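Local coordinates for succinoglycan biosynthesis protein (Bacillus cereus ATCC 14579, PDB 3B55) that binds calcium and is probably an erythromycin esterase-like enzyme whose substrate is not established, at residues A[120-128]-A[150-158]. The protein carries 1 engineered substitution. Sequence-based numbering, arbitrary orientation.
Sequences LELDRYVLT and LDWIRQYNA
Val-126 stands against the backbone and side chains of helix 150-158: its CB lies 3.7 Å from Ile-153 CG2, and its CG1 touches the carbonyl O of Leu-150. The helix axes approach to 7.7 Å and cross at -45°. The CA atoms of Val-126 and Arg-154, only 3.9 Å apart, mark how close the backbones come. A water donates to both Val-126 O (2.7 Å) and Arg-154 O, bridging the two carbonyls.

Tyr-125 reaches across alongside Val-126. With CG anti to the backbone N (chi1 170°), its ring turns its CE2 edge to Leu-150, CE2 lying 4.0 Å from Leu-150 CB, and its hydroxyl arrives at the edge of the Arg-154 guanidinium. Ring and guanidinium planes stand 73° apart, and Arg-154 NE gives Tyr-125 OH a weak, bent hydrogen bond of 3.4 Å. The arginine is held more firmly from its own helix: its chain bends at chi3, bringing NH2 to 2.7 Å from Asp-151 OD1 in a salt bridge that uses the syn lone pair. This pairing should limit rotation of the guanidinium beside the tyrosine.

One turn earlier on helix 120-128, Leu-122 CD2 meets Leu-150 CD1 at 4.0 Å. Leu-122 and Val-126 also touch Val-168 of edge strand 167-172, while Trp-152 packs on helix 88-104. The pair is thus an obliquely crossed helix-helix contact in the α/β fold, within the connection between neighbouring parallel strands 109-112 and 167-172.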
ATOM      1  N   LEU A 120      -0.037  -9.376  10.471  1.00 11.25           N
ATOM      2  CA  LEU A 120      -0.711 -10.515  11.088  1.00 11.01           C
ATOM      3  C   LEU A 120      -1.091 -10.128  12.515  1.00 11.98           C
ATOM      4  O   LEU A 120      -2.097 -10.595  13.046  1.00 12.60           O
ATOM      5  CB  LEU A 120       0.209 -11.740  11.122  1.00 11.39           C
ATOM      6  CG  LEU A 120       0.542 -12.411   9.787  1.00 13.05           C
ATOM      7  CD1 LEU A 120       1.498 -13.572  10.021  1.00  4.12           C
ATOM      8  CD2 LEU A 120      -0.742 -12.900   9.122  1.00 16.17           C
ATOM      9  N   GLU A 121      -0.273  -9.263  13.114  1.00 11.47           N
ATOM     10  CA  GLU A 121      -0.482  -8.784  14.477  1.00 12.20           C
ATOM     11  C   GLU A 121      -1.464  -7.615  14.519  1.00  9.80           C
ATOM     12  O   GLU A 121      -2.146  -7.405  15.520  1.00 11.52           O
ATOM     13  CB  GLU A 121       0.847  -8.338  15.089  1.00 12.99           C
ATOM     14  CG  GLU A 121       1.856  -9.452  15.327  1.00 22.60           C
ATOM     15  CD  GLU A 121       1.463 -10.386  16.463  1.00 35.26           C
ATOM     16  OE1 GLU A 121       0.617 -10.003  17.300  1.00 37.15           O
ATOM     17  OE2 GLU A 121       2.013 -11.508  16.521  1.00 52.28           O
ATOM     18  N   LEU A 122      -1.525  -6.843  13.438  1.00 11.53           N
ATOM     19  CA  LEU A 122      -2.437  -5.710  13.383  1.00 12.05           C
ATOM     20  C   LEU A 122      -3.837  -6.266  13.179  1.00 12.54           C
ATOM     21  O   LEU A 122      -4.810  -5.737  13.715  1.00 10.99           O
ATOM     22  CB  LEU A 122      -2.074  -4.776  12.227  1.00 11.05           C
ATOM     23  CG  LEU A 122      -0.657  -4.187  12.253  1.00 13.84           C
ATOM     24  CD1 LEU A 122      -0.439  -3.331  11.019  1.00 11.38           C
ATOM     25  CD2 LEU A 122      -0.452  -3.371  13.525  1.00  4.24           C
ATOM     26  N   ASP A 123      -3.923  -7.346  12.407  1.00 11.71           N
ATOM     27  CA  ASP A 123      -5.192  -7.997  12.132  1.00 11.63           C
ATOM     28  C   ASP A 123      -5.746  -8.569  13.438  1.00 11.68           C
ATOM     29  O   ASP A 123      -6.943  -8.477  13.718  1.00  8.57           O
ATOM     30  CB  ASP A 123      -4.985  -9.113  11.107  1.00 11.28           C
ATOM     31  CG  ASP A 123      -6.290  -9.672  10.581  1.00 15.98           C
ATOM     32  OD1 ASP A 123      -7.160  -8.866  10.184  1.00 15.18           O
ATOM     33  OD2 ASP A 123      -6.445 -10.913  10.556  1.00 22.13           O
ATOM     34  N   ARG A 124      -4.859  -9.161  14.230  1.00 10.39           N
ATOM     35  CA  ARG A 124      -5.240  -9.735  15.512  1.00 14.83           C
ATOM     36  C   ARG A 124      -5.755  -8.624  16.436  1.00 14.87           C
ATOM     37  O   ARG A 124      -6.673  -8.838  17.230  1.00 14.00           O
ATOM     38  CB  ARG A 124      -4.037 -10.443  16.139  1.00 17.92           C
ATOM     39  CG  ARG A 124      -4.274 -10.978  17.542  1.00 20.06           C
ATOM     40  CD  ARG A 124      -3.125 -11.880  17.981  1.00 24.12           C
ATOM     41  NE  ARG A 124      -3.270 -12.341  19.362  1.00 32.42           N
ATOM     42  CZ  ARG A 124      -2.976 -11.607  20.431  1.00 30.42           C
ATOM     43  NH1 ARG A 124      -2.515 -10.375  20.279  1.00 32.50           N
ATOM     44  NH2 ARG A 124      -3.141 -12.105  21.649  1.00 31.21           N
ATOM     45  N   TYR A 125      -5.166  -7.438  16.319  1.00 12.29           N
ATOM     46  CA  TYR A 125      -5.583  -6.304  17.132  1.00 11.36           C
ATOM     47  C   TYR A 125      -6.976  -5.785  16.758  1.00 11.26           C
ATOM     48  O   TYR A 125      -7.769  -5.466  17.641  1.00 12.05           O
ATOM     49  CB  TYR A 125      -4.570  -5.165  17.018  1.00 14.21           C
ATOM     50  CG  TYR A 125      -5.048  -3.871  17.637  1.00 12.10           C
ATOM     51  CD1 TYR A 125      -5.096  -3.706  19.020  1.00 14.59           C
ATOM     52  CD2 TYR A 125      -5.509  -2.833  16.835  1.00 11.03           C
ATOM     53  CE1 TYR A 125      -5.600  -2.531  19.587  1.00 16.19           C
ATOM     54  CE2 TYR A 125      -6.010  -1.661  17.388  1.00 13.45           C
ATOM     55  CZ  TYR A 125      -6.053  -1.516  18.762  1.00 19.68           C
ATOM     56  OH  TYR A 125      -6.562  -0.355  19.297  1.00 20.78           O
ATOM     57  N   VAL A 126      -7.282  -5.689  15.467  1.00 11.86           N
ATOM     58  CA  VAL A 126      -8.597  -5.199  15.072  1.00 11.69           C
ATOM     59  C   VAL A 126      -9.677  -6.267  15.199  1.00 11.43           C
ATOM     60  O   VAL A 126     -10.865  -5.968  15.127  1.00 11.84           O
ATOM     61  CB  VAL A 126      -8.607  -4.649  13.614  1.00 10.91           C
ATOM     62  CG1 VAL A 126      -7.671  -3.449  13.509  1.00  4.19           C
ATOM     63  CG2 VAL A 126      -8.228  -5.735  12.632  1.00  6.33           C
ATOM     64  N   LEU A 127      -9.261  -7.513  15.387  1.00 14.15           N
ATOM     65  CA  LEU A 127     -10.208  -8.610  15.530  1.00 16.53           C
ATOM     66  C   LEU A 127     -10.522  -8.887  16.988  1.00 15.97           C
ATOM     67  O   LEU A 127     -11.670  -9.139  17.342  1.00 20.27           O
ATOM     68  CB  LEU A 127      -9.652  -9.905  14.912  1.00 18.28           C
ATOM     69  CG  LEU A 127     -10.074 -10.343  13.511  1.00 23.95           C
ATOM     70  CD1 LEU A 127     -11.589 -10.392  13.445  1.00 28.23           C
ATOM     71  CD2 LEU A 127      -9.521  -9.401  12.464  1.00 28.80           C
ATOM     72  N   THR A 128      -9.492  -8.853  17.828  1.00 17.67           N
ATOM     73  CA  THR A 128      -9.643  -9.152  19.249  1.00 17.55           C
ATOM     74  C   THR A 128      -9.324  -8.010  20.202  1.00 17.72           C
ATOM     75  O   THR A 128      -9.583  -8.119  21.396  1.00 21.99           O
ATOM     76  CB  THR A 128      -8.751 -10.337  19.644  1.00 17.38           C
ATOM     77  OG1 THR A 128      -7.373  -9.973  19.485  1.00 17.86           O
ATOM     78  CG2 THR A 128      -9.043 -11.532  18.762  1.00 20.18           C
ATOM     79  N   LEU A 150      -6.402   2.166  12.994  1.00  7.57           N
ATOM     80  CA  LEU A 150      -6.509   0.802  13.489  1.00  7.32           C
ATOM     81  C   LEU A 150      -7.528   0.721  14.618  1.00  7.73           C
ATOM     82  O   LEU A 150      -8.299  -0.240  14.700  1.00  5.69           O
ATOM     83  CB  LEU A 150      -5.138   0.310  13.961  1.00  7.12           C
ATOM     84  CG  LEU A 150      -4.123   0.139  12.828  1.00  4.74           C
ATOM     85  CD1 LEU A 150      -2.739  -0.111  13.390  1.00  3.84           C
ATOM     86  CD2 LEU A 150      -4.567  -1.010  11.934  1.00  3.87           C
ATOM     87  N   ASP A 151      -7.534   1.730  15.486  1.00  8.76           N
ATOM     88  CA  ASP A 151      -8.482   1.745  16.588  1.00  9.34           C
ATOM     89  C   ASP A 151      -9.901   1.869  16.047  1.00  9.54           C
ATOM     90  O   ASP A 151     -10.817   1.238  16.564  1.00 11.64           O
ATOM     91  CB  ASP A 151      -8.186   2.890  17.551  1.00 11.90           C
ATOM     92  CG  ASP A 151      -9.147   2.916  18.721  1.00 19.49           C
ATOM     93  OD1 ASP A 151      -9.471   1.824  19.233  1.00 25.41           O
ATOM     94  OD2 ASP A 151      -9.571   4.015  19.134  1.00 31.39           O
ATOM     95  N   TRP A 152     -10.095   2.679  15.009  1.00 10.50           N
ATOM     96  CA  TRP A 152     -11.429   2.807  14.435  1.00  9.80           C
ATOM     97  C   TRP A 152     -11.849   1.448  13.853  1.00 11.73           C
ATOM     98  O   TRP A 152     -13.007   1.038  13.983  1.00 11.23           O
ATOM     99  CB  TRP A 152     -11.466   3.861  13.325  1.00  9.79           C
ATOM    100  CG  TRP A 152     -12.731   3.774  12.538  1.00 13.70           C
ATOM    101  CD1 TRP A 152     -13.970   4.180  12.935  1.00 12.03           C
ATOM    102  CD2 TRP A 152     -12.912   3.109  11.281  1.00 14.57           C
ATOM    103  NE1 TRP A 152     -14.914   3.796  12.013  1.00 13.84           N
ATOM    104  CE2 TRP A 152     -14.293   3.133  10.988  1.00 11.24           C
ATOM    105  CE3 TRP A 152     -12.042   2.483  10.379  1.00 17.09           C
ATOM    106  CZ2 TRP A 152     -14.828   2.562   9.826  1.00 14.83           C
ATOM    107  CZ3 TRP A 152     -12.574   1.912   9.220  1.00 16.15           C
ATOM    108  CH2 TRP A 152     -13.955   1.953   8.960  1.00 10.41           C
ATOM    109  N   ILE A 153     -10.912   0.749  13.213  1.00 12.62           N
ATOM    110  CA  ILE A 153     -11.239  -0.548  12.636  1.00 12.96           C
ATOM    111  C   ILE A 153     -11.577  -1.555  13.732  1.00  9.88           C
ATOM    112  O   ILE A 153     -12.461  -2.390  13.556  1.00  6.93           O
ATOM    113  CB  ILE A 153     -10.092  -1.115  11.791  1.00 11.70           C
ATOM    114  CG1 ILE A 153      -9.760  -0.161  10.645  1.00 13.84           C
ATOM    115  CG2 ILE A 153     -10.503  -2.469  11.238  1.00  5.91           C
ATOM    116  CD1 ILE A 153      -8.642  -0.664   9.736  1.00 14.64           C
ATOM    117  N   ARG A 154     -10.861  -1.481  14.852  1.00 10.91           N
ATOM    118  CA  ARG A 154     -11.106  -2.374  15.981  1.00 10.41           C
ATOM    119  C   ARG A 154     -12.528  -2.134  16.488  1.00 13.62           C
ATOM    120  O   ARG A 154     -13.266  -3.080  16.781  1.00 14.85           O
ATOM    121  CB  ARG A 154     -10.116  -2.086  17.112  1.00 10.45           C
ATOM    122  CG  ARG A 154     -10.444  -2.801  18.421  1.00 12.23           C
ATOM    123  CD  ARG A 154      -9.537  -2.329  19.553  1.00 16.70           C
ATOM    124  NE  ARG A 154      -9.835  -0.962  19.972  1.00 20.55           N
ATOM    125  CZ  ARG A 154     -10.963  -0.592  20.576  1.00 21.00           C
ATOM    126  NH1 ARG A 154     -11.908  -1.487  20.833  1.00 18.37           N
ATOM    127  NH2 ARG A 154     -11.141   0.666  20.939  1.00 20.32           N
ATOM    128  N   GLN A 155     -12.904  -0.863  16.586  1.00 13.21           N
ATOM    129  CA  GLN A 155     -14.232  -0.482  17.061  1.00 14.66           C
ATOM    130  C   GLN A 155     -15.317  -0.926  16.087  1.00 12.93           C
ATOM    131  O   GLN A 155     -16.340  -1.488  16.487  1.00 13.70           O
ATOM    132  CB  GLN A 155     -14.308   1.036  17.262  1.00 13.24           C
ATOM    133  CG  GLN A 155     -13.497   1.541  18.438  1.00 19.55           C
ATOM    134  CD  GLN A 155     -13.623   3.043  18.630  1.00 27.55           C
ATOM    135  OE1 GLN A 155     -12.640   3.782  18.526  1.00 32.58           O
ATOM    136  NE2 GLN A 155     -14.837   3.501  18.907  1.00 30.88           N
ATOM    137  N   TYR A 156     -15.093  -0.665  14.807  1.00 10.99           N
ATOM    138  CA  TYR A 156     -16.044  -1.051  13.781  1.00 11.91           C
ATOM    139  C   TYR A 156     -16.306  -2.556  13.826  1.00 13.97           C
ATOM    140  O   TYR A 156     -17.446  -2.996  13.683  1.00 17.33           O
ATOM    141  CB  TYR A 156     -15.508  -0.649  12.402  1.00 11.23           C
ATOM    142  CG  TYR A 156     -16.420  -1.011  11.256  1.00 13.64           C
ATOM    143  CD1 TYR A 156     -16.443  -2.307  10.735  1.00 13.80           C
ATOM    144  CD2 TYR A 156     -17.293  -0.068  10.716  1.00 12.98           C
ATOM    145  CE1 TYR A 156     -17.316  -2.651   9.701  1.00 14.30           C
ATOM    146  CE2 TYR A 156     -18.171  -0.402   9.684  1.00 16.27           C
ATOM    147  CZ  TYR A 156     -18.177  -1.690   9.184  1.00 14.60           C
ATOM    148  OH  TYR A 156     -19.042  -2.012   8.164  1.00 23.44           O
ATOM    149  N   ASN A 157     -15.249  -3.339  14.038  1.00 11.74           N
ATOM    150  CA  ASN A 157     -15.365  -4.797  14.086  1.00 13.65           C
ATOM    151  C   ASN A 157     -16.075  -5.364  15.328  1.00 16.73           C
ATOM    152  O   ASN A 157     -16.589  -6.484  15.295  1.00 15.85           O
ATOM    153  CB  ASN A 157     -13.974  -5.436  13.967  1.00 12.33           C
ATOM    154  CG  ASN A 157     -13.426  -5.385  12.556  1.00 13.24           C
ATOM    155  OD1 ASN A 157     -12.284  -5.778  12.301  1.00 14.19           O
ATOM    156  ND2 ASN A 157     -14.234  -4.893  11.632  1.00 10.21           N
ATOM    157  N   ALA A 158     -16.109  -4.603  16.418  1.00 16.00           N
ATOM    158  CA  ALA A 158     -16.753  -5.074  17.641  1.00 17.22           C
ATOM    159  C   ALA A 158     -18.195  -4.589  17.764  1.00 19.51           C
ATOM    160  O   ALA A 158     -18.895  -4.953  18.709  1.00 22.60           O
ATOM    161  CB  ALA A 158     -15.947  -4.631  18.865  1.00 16.77           C
TER
HETATM  162  O   HOH W   1     -12.714  -5.589  17.114  1.00  4.37           O